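Local coordinates for protein beta-N-acetylhexosaminidase (Bacteroides fragilis, PDB 4PYS) that probably hydrolyses terminal beta-linked N-acetylhexosamine residues from glycans, as a zinc-bearing glycoside hydrolase of family 20, at residues 257-269 / 294-307. Numbering follows the deposited sequence.
Sequences NIFCAGKDSTLIF and PKGNWDKCPDCRSR
Cys260 SG lies 3.7 Å from Cys301 SG because both belong to one zinc site, a four-cysteine centre built with Cys304 and Cys242 within the family 20 catalytic domain. Cys301 also N-caps helix 302-310, its SG accepting a weak bond from Cys304 N.

Arg307, on that helix, can be followed outward. Its CB sits 4.2 Å from Gly262 CA; CG is anti to the backbone N (chi1 -173°), and bends at chi2 and chi3 curl the chain back over the turn 260-263. NE then donates to Ala261 O at 3.1 Å, and NH2 reaches the same oxygen from the opposite face of its carbonyl plane. Beyond CZ, NH1 and NH2 both donate end-on to Asp264 OD1 in a salt bridge, Arg307 NH2 to Asp264 OD1 measuring 2.5 Å; carboxylate and guanidinium planes are 33° apart. Gly262 O lies over one guanidinium face without bonding.

Cys304 SG lies over one face of the Trp298 ring and Ile258 CD1 over the opposite one, both displaced toward the rim; Ile258 CD1 makes a CH-pi contact there, 3.4 Å from the five-membered ring centroid. At the ring edge, Trp298 NE1 donates in plane to Phe259 O at 3.2 Å, with an N-H...O angle of 157°.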
ATOM      1  N   ASN A 257      -9.540 -26.313  -0.190  1.00 86.89           N
ATOM      2  CA  ASN A 257     -10.569 -25.917  -1.143  1.00 81.72           C
ATOM      3  C   ASN A 257     -10.230 -24.620  -1.859  1.00 74.48           C
ATOM      4  O   ASN A 257     -10.270 -23.543  -1.268  1.00 73.51           O
ATOM      5  CB  ASN A 257     -11.931 -25.801  -0.457  1.00 81.61           C
ATOM      6  CG  ASN A 257     -12.531 -27.151  -0.138  1.00 92.39           C
ATOM      7  OD1 ASN A 257     -12.819 -27.458   1.018  1.00100.84           O
ATOM      8  ND2 ASN A 257     -12.721 -27.970  -1.166  1.00 93.09           N
ATOM      9  N   ILE A 258      -9.899 -24.738  -3.140  1.00 70.05           N
ATOM     10  CA  ILE A 258      -9.508 -23.594  -3.950  1.00 63.81           C
ATOM     11  C   ILE A 258     -10.311 -23.581  -5.249  1.00 58.02           C
ATOM     12  O   ILE A 258     -11.040 -24.533  -5.543  1.00 57.79           O
ATOM     13  CB  ILE A 258      -7.997 -23.631  -4.266  1.00 67.54           C
ATOM     14  CG1 ILE A 258      -7.659 -24.806  -5.186  1.00 73.05           C
ATOM     15  CG2 ILE A 258      -7.177 -23.714  -2.974  1.00 69.25           C
ATOM     16  CD1 ILE A 258      -6.175 -25.107  -5.259  1.00 76.08           C
ATOM     17  N   PHE A 259     -10.195 -22.499  -6.015  1.00 51.83           N
ATOM     18  CA  PHE A 259     -10.844 -22.433  -7.321  1.00 52.52           C
ATOM     19  C   PHE A 259     -10.297 -23.542  -8.215  1.00 56.56           C
ATOM     20  O   PHE A 259      -9.090 -23.775  -8.256  1.00 54.48           O
ATOM     21  CB  PHE A 259     -10.609 -21.073  -7.985  1.00 46.84           C
ATOM     22  CG  PHE A 259     -11.215 -19.914  -7.243  1.00 48.45           C
ATOM     23  CD1 PHE A 259     -12.585 -19.864  -7.003  1.00 48.72           C
ATOM     24  CD2 PHE A 259     -10.418 -18.858  -6.814  1.00 45.37           C
ATOM     25  CE1 PHE A 259     -13.147 -18.790  -6.326  1.00 45.61           C
ATOM     26  CE2 PHE A 259     -10.966 -17.778  -6.139  1.00 44.08           C
ATOM     27  CZ  PHE A 259     -12.336 -17.742  -5.892  1.00 43.52           C
ATOM     28  N   CYS A 260     -11.185 -24.230  -8.921  1.00 60.80           N
ATOM     29  CA  CYS A 260     -10.769 -25.305  -9.812  1.00 65.98           C
ATOM     30  C   CYS A 260     -10.237 -24.750 -11.136  1.00 69.50           C
ATOM     31  O   CYS A 260     -10.999 -24.224 -11.943  1.00 71.68           O
ATOM     32  CB  CYS A 260     -11.947 -26.244 -10.068  1.00 62.15           C
ATOM     33  SG  CYS A 260     -11.579 -27.612 -11.174  1.00 66.82           S
ATOM     34  N   ALA A 261      -8.932 -24.873 -11.365  1.00 68.85           N
ATOM     35  CA  ALA A 261      -8.339 -24.407 -12.619  1.00 70.18           C
ATOM     36  C   ALA A 261      -8.779 -25.270 -13.803  1.00 70.98           C
ATOM     37  O   ALA A 261      -8.645 -24.870 -14.959  1.00 69.72           O
ATOM     38  CB  ALA A 261      -6.823 -24.386 -12.514  1.00 72.57           C
ATOM     39  N   GLY A 262      -9.306 -26.454 -13.507  1.00 70.81           N
ATOM     40  CA  GLY A 262      -9.712 -27.387 -14.540  1.00 77.98           C
ATOM     41  C   GLY A 262     -11.002 -27.028 -15.254  1.00 79.37           C
ATOM     42  O   GLY A 262     -11.244 -27.475 -16.379  1.00 82.70           O
ATOM     43  N   LYS A 263     -11.835 -26.222 -14.606  1.00 69.47           N
ATOM     44  CA  LYS A 263     -13.123 -25.854 -15.184  1.00 70.52           C
ATOM     45  C   LYS A 263     -13.036 -24.531 -15.931  1.00 64.67           C
ATOM     46  O   LYS A 263     -12.661 -23.515 -15.351  1.00 56.60           O
ATOM     47  CB  LYS A 263     -14.193 -25.762 -14.096  1.00 70.94           C
ATOM     48  CG  LYS A 263     -14.558 -27.093 -13.476  1.00 76.62           C
ATOM     49  CD  LYS A 263     -15.334 -26.891 -12.186  1.00 76.62           C
ATOM     50  CE  LYS A 263     -15.970 -28.187 -11.737  1.00 83.97           C
ATOM     51  NZ  LYS A 263     -14.965 -29.282 -11.671  1.00 91.71           N
ATOM     52  N   ASP A 264     -13.385 -24.549 -17.216  1.00 62.74           N
ATOM     53  CA  ASP A 264     -13.418 -23.329 -18.015  1.00 61.47           C
ATOM     54  C   ASP A 264     -14.410 -22.334 -17.415  1.00 57.64           C
ATOM     55  O   ASP A 264     -14.206 -21.122 -17.483  1.00 53.73           O
ATOM     56  CB  ASP A 264     -13.786 -23.637 -19.474  1.00 65.21           C
ATOM     57  CG  ASP A 264     -12.642 -24.277 -20.249  1.00 69.01           C
ATOM     58  OD1 ASP A 264     -11.490 -24.219 -19.772  1.00 72.84           O
ATOM     59  OD2 ASP A 264     -12.894 -24.828 -21.344  1.00 74.70           O
ATOM     60  N   SER A 265     -15.480 -22.856 -16.818  1.00 58.89           N
ATOM     61  CA  SER A 265     -16.452 -22.015 -16.126  1.00 60.97           C
ATOM     62  C   SER A 265     -15.809 -21.249 -14.970  1.00 60.05           C
ATOM     63  O   SER A 265     -16.188 -20.113 -14.679  1.00 57.21           O
ATOM     64  CB  SER A 265     -17.651 -22.845 -15.641  1.00 65.26           C
ATOM     65  OG  SER A 265     -17.249 -23.940 -14.833  1.00 60.90           O
ATOM     66  N   THR A 266     -14.821 -21.860 -14.322  1.00 52.51           N
ATOM     67  CA  THR A 266     -14.105 -21.176 -13.248  1.00 50.33           C
ATOM     68  C   THR A 266     -13.259 -20.031 -13.802  1.00 47.10           C
ATOM     69  O   THR A 266     -13.309 -18.915 -13.292  1.00 44.40           O
ATOM     70  CB  THR A 266     -13.227 -22.135 -12.429  1.00 51.23           C
ATOM     71  OG1 THR A 266     -14.060 -23.074 -11.735  1.00 56.36           O
ATOM     72  CG2 THR A 266     -12.408 -21.362 -11.408  1.00 48.47           C
ATOM     73  N   LEU A 267     -12.495 -20.306 -14.853  1.00 48.30           N
ATOM     74  CA  LEU A 267     -11.702 -19.257 -15.495  1.00 46.41           C
ATOM     75  C   LEU A 267     -12.593 -18.126 -15.998  1.00 45.09           C
ATOM     76  O   LEU A 267     -12.310 -16.953 -15.760  1.00 42.62           O
ATOM     77  CB  LEU A 267     -10.854 -19.824 -16.638  1.00 52.01           C
ATOM     78  CG  LEU A 267      -9.416 -20.168 -16.239  1.00 65.26           C
ATOM     79  CD1 LEU A 267      -9.385 -21.364 -15.295  1.00 70.82           C
ATOM     80  CD2 LEU A 267      -8.541 -20.416 -17.459  1.00 69.02           C
ATOM     81  N   ILE A 268     -13.675 -18.490 -16.683  1.00 51.15           N
ATOM     82  CA  ILE A 268     -14.649 -17.512 -17.152  1.00 48.44           C
ATOM     83  C   ILE A 268     -15.241 -16.695 -15.997  1.00 44.40           C
ATOM     84  O   ILE A 268     -15.375 -15.473 -16.100  1.00 42.90           O
ATOM     85  CB  ILE A 268     -15.757 -18.196 -17.993  1.00 49.85           C
ATOM     86  CG1 ILE A 268     -15.179 -18.666 -19.332  1.00 52.24           C
ATOM     87  CG2 ILE A 268     -16.924 -17.253 -18.226  1.00 52.55           C
ATOM     88  CD1 ILE A 268     -15.947 -19.800 -19.973  1.00 55.91           C
ATOM     89  N   PHE A 269     -15.570 -17.366 -14.897  1.00 44.54           N
ATOM     90  CA  PHE A 269     -16.052 -16.690 -13.697  1.00 42.80           C
ATOM     91  C   PHE A 269     -15.039 -15.656 -13.220  1.00 45.10           C
ATOM     92  O   PHE A 269     -15.382 -14.501 -12.955  1.00 38.42           O
ATOM     93  CB  PHE A 269     -16.298 -17.714 -12.581  1.00 43.91           C
ATOM     94  CG  PHE A 269     -16.869 -17.123 -11.307  1.00 42.79           C
ATOM     95  CD1 PHE A 269     -16.048 -16.501 -10.375  1.00 40.53           C
ATOM     96  CD2 PHE A 269     -18.228 -17.230 -11.027  1.00 44.83           C
ATOM     97  CE1 PHE A 269     -16.572 -15.970  -9.204  1.00 39.91           C
ATOM     98  CE2 PHE A 269     -18.758 -16.708  -9.851  1.00 43.91           C
ATOM     99  CZ  PHE A 269     -17.934 -16.075  -8.943  1.00 42.37           C
ATOM    100  N   PRO A 294      -1.693 -24.905  -1.799  1.00 85.44           N
ATOM    101  CA  PRO A 294      -2.473 -26.012  -1.243  1.00 93.42           C
ATOM    102  C   PRO A 294      -3.117 -26.837  -2.354  1.00 96.09           C
ATOM    103  O   PRO A 294      -4.226 -26.518  -2.786  1.00 92.13           O
ATOM    104  CB  PRO A 294      -3.556 -25.292  -0.424  1.00 91.07           C
ATOM    105  CG  PRO A 294      -3.436 -23.802  -0.777  1.00 83.81           C
ATOM    106  CD  PRO A 294      -2.521 -23.701  -1.951  1.00 82.09           C
ATOM    107  N   LYS A 295      -2.432 -27.889  -2.800  1.00 99.77           N
ATOM    108  CA  LYS A 295      -2.863 -28.649  -3.974  1.00 99.93           C
ATOM    109  C   LYS A 295      -3.664 -29.907  -3.652  1.00103.23           C
ATOM    110  O   LYS A 295      -3.758 -30.814  -4.480  1.00110.16           O
ATOM    111  CB  LYS A 295      -1.658 -29.002  -4.851  1.00101.95           C
ATOM    112  CG  LYS A 295      -1.018 -27.787  -5.477  1.00 97.44           C
ATOM    113  CD  LYS A 295      -2.094 -26.877  -6.024  1.00 93.63           C
ATOM    114  CE  LYS A 295      -1.630 -25.440  -6.093  1.00 91.87           C
ATOM    115  NZ  LYS A 295      -1.296 -24.915  -4.740  1.00 95.39           N
ATOM    116  N   GLY A 296      -4.251 -29.945  -2.458  1.00100.88           N
ATOM    117  CA  GLY A 296      -5.015 -31.096  -2.005  1.00106.93           C
ATOM    118  C   GLY A 296      -6.161 -31.479  -2.925  1.00109.29           C
ATOM    119  O   GLY A 296      -6.304 -32.647  -3.294  1.00109.20           O
ATOM    120  N   ASN A 297      -6.972 -30.492  -3.299  1.00112.58           N
ATOM    121  CA  ASN A 297      -8.116 -30.716  -4.183  1.00116.12           C
ATOM    122  C   ASN A 297      -7.719 -30.905  -5.652  1.00118.43           C
ATOM    123  O   ASN A 297      -8.361 -31.666  -6.379  1.00120.35           O
ATOM    124  CB  ASN A 297      -9.129 -29.573  -4.052  1.00110.74           C
ATOM    125  N   TRP A 298      -6.663 -30.209  -6.075  1.00116.70           N
ATOM    126  CA  TRP A 298      -6.158 -30.298  -7.449  1.00114.62           C
ATOM    127  C   TRP A 298      -5.615 -31.679  -7.797  1.00114.50           C
ATOM    128  O   TRP A 298      -5.956 -32.246  -8.838  1.00115.37           O
ATOM    129  CB  TRP A 298      -5.067 -29.252  -7.697  1.00113.73           C
ATOM    130  CG  TRP A 298      -5.602 -27.892  -7.992  1.00110.71           C
ATOM    131  CD1 TRP A 298      -6.882 -27.461  -7.807  1.00108.95           C
ATOM    132  CD2 TRP A 298      -4.877 -26.779  -8.538  1.00109.22           C
ATOM    133  NE1 TRP A 298      -7.000 -26.149  -8.202  1.00105.21           N
ATOM    134  CE2 TRP A 298      -5.783 -25.707  -8.652  1.00105.05           C
ATOM    135  CE3 TRP A 298      -3.553 -26.589  -8.945  1.00109.01           C
ATOM    136  CZ2 TRP A 298      -5.403 -24.457  -9.147  1.00 99.91           C
ATOM    137  CZ3 TRP A 298      -3.177 -25.347  -9.432  1.00103.75           C
ATOM    138  CH2 TRP A 298      -4.098 -24.299  -9.531  1.00 98.83           C
ATOM    139  N   ASP A 299      -4.776 -32.213  -6.915  1.00111.65           N
ATOM    140  CA  ASP A 299      -4.108 -33.495  -7.130  1.00111.56           C
ATOM    141  C   ASP A 299      -5.066 -34.666  -7.376  1.00114.96           C
ATOM    142  O   ASP A 299      -4.638 -35.742  -7.802  1.00120.99           O
ATOM    143  CB  ASP A 299      -3.191 -33.810  -5.945  1.00111.13           C
ATOM    144  N   LYS A 300      -6.355 -34.457  -7.114  1.00112.94           N
ATOM    145  CA  LYS A 300      -7.343 -35.523  -7.265  1.00118.70           C
ATOM    146  C   LYS A 300      -8.528 -35.144  -8.161  1.00117.17           C
ATOM    147  O   LYS A 300      -9.366 -35.990  -8.476  1.00120.65           O
ATOM    148  CB  LYS A 300      -7.848 -35.979  -5.894  1.00120.55           C
ATOM    149  N   CYS A 301      -8.595 -33.879  -8.567  1.00111.75           N
ATOM    150  CA  CYS A 301      -9.688 -33.406  -9.416  1.00110.31           C
ATOM    151  C   CYS A 301      -9.561 -33.884 -10.861  1.00115.59           C
ATOM    152  O   CYS A 301      -8.550 -33.621 -11.514  1.00117.44           O
ATOM    153  CB  CYS A 301      -9.752 -31.879  -9.392  1.00102.46           C
ATOM    154  SG  CYS A 301     -10.947 -31.175 -10.549  1.00113.04           S
ATOM    155  N   PRO A 302     -10.592 -34.586 -11.367  1.00 94.15           N
ATOM    156  CA  PRO A 302     -10.607 -35.020 -12.768  1.00 97.68           C
ATOM    157  C   PRO A 302     -10.459 -33.847 -13.736  1.00 98.92           C
ATOM    158  O   PRO A 302      -9.880 -34.023 -14.804  1.00101.96           O
ATOM    159  CB  PRO A 302     -11.989 -35.661 -12.920  1.00 95.70           C
ATOM    160  CG  PRO A 302     -12.326 -36.143 -11.554  1.00 95.25           C
ATOM    161  CD  PRO A 302     -11.745 -35.114 -10.614  1.00 95.01           C
ATOM    162  N   ASP A 303     -10.962 -32.673 -13.359  1.00 95.63           N
ATOM    163  CA  ASP A 303     -10.875 -31.490 -14.214  1.00 92.03           C
ATOM    164  C   ASP A 303      -9.480 -30.856 -14.192  1.00 92.52           C
ATOM    165  O   ASP A 303      -9.017 -30.339 -15.208  1.00 96.41           O
ATOM    166  CB  ASP A 303     -11.949 -30.459 -13.839  1.00 89.57           C
ATOM    167  CG  ASP A 303     -13.355 -31.033 -13.900  1.00 92.36           C
ATOM    168  OD1 ASP A 303     -13.807 -31.399 -15.008  1.00 94.51           O
ATOM    169  OD2 ASP A 303     -14.012 -31.113 -12.840  1.00 90.96           O
ATOM    170  N   CYS A 304      -8.806 -30.904 -13.045  1.00 89.74           N
ATOM    171  CA  CYS A 304      -7.444 -30.373 -12.941  1.00 84.99           C
ATOM    172  C   CYS A 304      -6.397 -31.301 -13.566  1.00 87.80           C
ATOM    173  O   CYS A 304      -5.432 -30.839 -14.175  1.00 88.54           O
ATOM    174  CB  CYS A 304      -7.087 -30.060 -11.486  1.00 80.35           C
ATOM    175  SG  CYS A 304      -7.770 -28.493 -10.880  1.00 96.78           S
ATOM    176  N   ARG A 305      -6.592 -32.608 -13.416  1.00 87.60           N
ATOM    177  CA  ARG A 305      -5.698 -33.590 -14.019  1.00 86.54           C
ATOM    178  C   ARG A 305      -5.894 -33.640 -15.533  1.00 91.75           C
ATOM    179  O   ARG A 305      -4.952 -33.897 -16.286  1.00 95.05           O
ATOM    180  CB  ARG A 305      -5.934 -34.973 -13.409  1.00 85.87           C
ATOM    181  N   SER A 306      -7.124 -33.394 -15.974  1.00 91.24           N
ATOM    182  CA  SER A 306      -7.431 -33.328 -17.401  1.00 91.99           C
ATOM    183  C   SER A 306      -6.761 -32.110 -18.035  1.00 84.18           C
ATOM    184  O   SER A 306      -6.228 -32.184 -19.144  1.00 82.46           O
ATOM    185  CB  SER A 306      -8.946 -33.286 -17.627  1.00 93.58           C
ATOM    186  OG  SER A 306      -9.285 -32.514 -18.766  1.00 93.80           O
ATOM    187  N   ARG A 307      -6.786 -30.992 -17.319  1.00 76.53           N
ATOM    188  CA  ARG A 307      -6.176 -29.761 -17.806  1.00 75.04           C
ATOM    189  C   ARG A 307      -4.664 -29.910 -17.965  1.00 80.46           C
ATOM    190  O   ARG A 307      -4.082 -29.394 -18.919  1.00 83.75           O
ATOM    191  CB  ARG A 307      -6.481 -28.594 -16.867  1.00 65.38           C
ATOM    192  CG  ARG A 307      -6.019 -27.251 -17.408  1.00 64.84           C
ATOM    193  CD  ARG A 307      -6.994 -26.726 -18.444  1.00 72.25           C
ATOM    194  NE  ARG A 307      -8.138 -26.090 -17.798  1.00 76.83           N
ATOM    195  CZ  ARG A 307      -9.156 -25.537 -18.449  1.00 79.50           C
ATOM    196  NH1 ARG A 307      -9.179 -25.541 -19.777  1.00 75.67           N
ATOM    197  NH2 ARG A 307     -10.151 -24.976 -17.770  1.00 76.35           N
TER